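Local coordinates for protein putative reductase (Peptoclostridium difficile, PDB 5J6C) that is an FMN-dependent nitroreductase that probably reduces nitro compounds and may act on the antibiotic metronidazole, at residues A[156-159]-A[160-164]. Numbering follows the deposited sequence.
Sequences KYIR and EELKV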
loop_
_atom_site.group_PDB
_atom_site.type_symbol
_atom_site.label_atom_id
_atom_site.label_comp_id
_atom_site.label_asym_id
_atom_site.label_seq_id
_atom_site.Cartn_x
_atom_site.Cartn_y
_atom_site.Cartn_z
ATOM N N LYS A 156 4.933 20.647 3.431
ATOM C CA LYS A 156 5.106 22.012 2.937
ATOM C C LYS A 156 6.542 22.263 2.493
ATOM O O LYS A 156 6.781 22.890 1.454
ATOM C CB LYS A 156 4.683 23.006 4.024
ATOM C CG LYS A 156 5.015 24.466 3.723
ATOM C CD LYS A 156 4.191 24.958 2.550
ATOM C CE LYS A 156 4.326 26.454 2.338
ATOM N NZ LYS A 156 3.472 26.913 1.197
ATOM N N TYR A 157 7.514 21.773 3.262
ATOM C CA TYR A 157 8.913 21.921 2.866
ATOM C C TYR A 157 9.174 21.310 1.487
ATOM O O TYR A 157 9.802 21.939 0.623
ATOM C CB TYR A 157 9.811 21.289 3.923
ATOM C CG TYR A 157 11.267 21.325 3.568
ATOM C CD1 TYR A 157 12.035 22.454 3.814
ATOM C CD2 TYR A 157 11.883 20.225 2.977
ATOM C CE1 TYR A 157 13.382 22.489 3.483
ATOM C CE2 TYR A 157 13.232 20.249 2.639
ATOM C CZ TYR A 157 13.978 21.384 2.898
ATOM O OH TYR A 157 15.317 21.408 2.556
ATOM N N ILE A 158 8.671 20.093 1.251
ATOM C CA ILE A 158 8.935 19.417 -0.016
ATOM C C ILE A 158 8.218 20.119 -1.167
ATOM O O ILE A 158 8.790 20.299 -2.249
ATOM C CB ILE A 158 8.557 17.924 0.086
ATOM C CG1 ILE A 158 9.499 17.238 1.080
ATOM C CG2 ILE A 158 8.662 17.245 -1.278
ATOM C CD1 ILE A 158 9.036 15.875 1.545
ATOM N N ARG A 159 6.968 20.541 -0.957
ATOM C CA ARG A 159 6.256 21.236 -2.025
ATOM C C ARG A 159 6.986 22.509 -2.441
ATOM O O ARG A 159 7.013 22.850 -3.627
ATOM C CB ARG A 159 4.825 21.561 -1.602
ATOM C CG ARG A 159 3.902 20.359 -1.506
ATOM C CD ARG A 159 2.442 20.785 -1.377
ATOM N NE ARG A 159 2.030 21.045 0.005
ATOM C CZ ARG A 159 1.606 22.227 0.461
ATOM N NH1 ARG A 159 1.523 23.265 -0.364
ATOM N NH2 ARG A 159 1.256 22.374 1.743
ATOM N N GLU A 160 7.573 23.233 -1.479
ATOM C CA GLU A 160 8.376 24.400 -1.836
ATOM C C GLU A 160 9.620 23.984 -2.611
ATOM O O GLU A 160 10.024 24.655 -3.568
ATOM C CB GLU A 160 8.773 25.173 -0.581
ATOM C CG GLU A 160 7.606 25.813 0.143
ATOM C CD GLU A 160 7.064 27.044 -0.583
ATOM O OE1 GLU A 160 7.783 27.590 -1.460
ATOM O OE2 GLU A 160 5.922 27.467 -0.266
ATOM N N GLU A 161 10.238 22.875 -2.206
ATOM C CA GLU A 161 11.475 22.448 -2.841
ATOM C C GLU A 161 11.224 21.986 -4.270
ATOM O O GLU A 161 12.042 22.236 -5.161
ATOM C CB GLU A 161 12.114 21.339 -2.010
ATOM C CG GLU A 161 13.414 20.818 -2.587
ATOM C CD GLU A 161 14.457 21.914 -2.699
ATOM O OE1 GLU A 161 14.534 22.758 -1.772
ATOM O OE2 GLU A 161 15.174 21.932 -3.722
ATOM N N LEU A 162 10.088 21.333 -4.517
ATOM C CA LEU A 162 9.779 20.772 -5.827
ATOM C C LEU A 162 8.720 21.573 -6.588
ATOM O O LEU A 162 8.261 21.129 -7.647
ATOM C CB LEU A 162 9.335 19.313 -5.668
ATOM C CG LEU A 162 10.382 18.404 -5.018
ATOM C CD1 LEU A 162 9.843 17.005 -4.963
ATOM C CD2 LEU A 162 11.697 18.444 -5.807
ATOM N N LYS A 163 8.315 22.732 -6.061
ATOM C CA LYS A 163 7.386 23.640 -6.736
ATOM C C LYS A 163 6.029 22.978 -6.981
ATOM O O LYS A 163 5.404 23.163 -8.022
ATOM C CB LYS A 163 8.001 24.176 -8.032
ATOM C CG LYS A 163 9.275 24.960 -7.793
ATOM C CD LYS A 163 8.931 26.333 -7.226
ATOM C CE LYS A 163 10.156 27.231 -7.053
ATOM N NZ LYS A 163 10.061 28.552 -7.770
ATOM N N VAL A 164 5.555 22.236 -5.988
ATOM C CA VAL A 164 4.300 21.484 -6.084
ATOM C C VAL A 164 3.137 22.386 -5.719
ATOM O O VAL A 164 3.160 23.008 -4.643
ATOM C CB VAL A 164 4.354 20.270 -5.162
ATOM C CG1 VAL A 164 3.045 19.501 -5.237
ATOM C CG2 VAL A 164 5.542 19.396 -5.523
HETATM O O HOH W 1 2.134 24.190 -2.574
#
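R159 and V164 meet in a Schellman-type turn near the C-terminal end of helix 154-162 of this nitroreductase fold. With K163 at positive phi (61°), the chain turns back and V164 N donates to R159 O at 2.8 Å, in the carbonyl plane on a lone pair. The R159 side chain runs at about a right angle to that of V164, CG resting 3.7 Å from V164 CB, and beyond it one water links R159 NH1 to V164 O. One residue earlier along the helix, I158 O accepts from L162 N (2.8 Å), while the I158 and L162 side chains lie side by side, I158 CG2 3.9 Å from L162 CD1. On the exposed flank the K156 and E160 chains, each bent at chi2, converge: K156 NZ forms a 2.9 Å salt bridge with the anti lone pair of E160 OE2. Outward, I158 packs on V170 and I173 of the sheet, and L162 and V164 on I74; L162 also packs on N200 and V164 on F201 of the second subunit. Y157 OH hydrogen-bonds to N84 O and E161 OE2 accepts from N84 ND2, tying the helix to helix 79-86. Bent at chi3 (-86°), R159 also reaches back along its own helix, where NH2 forms a salt bridge with D155 OD2.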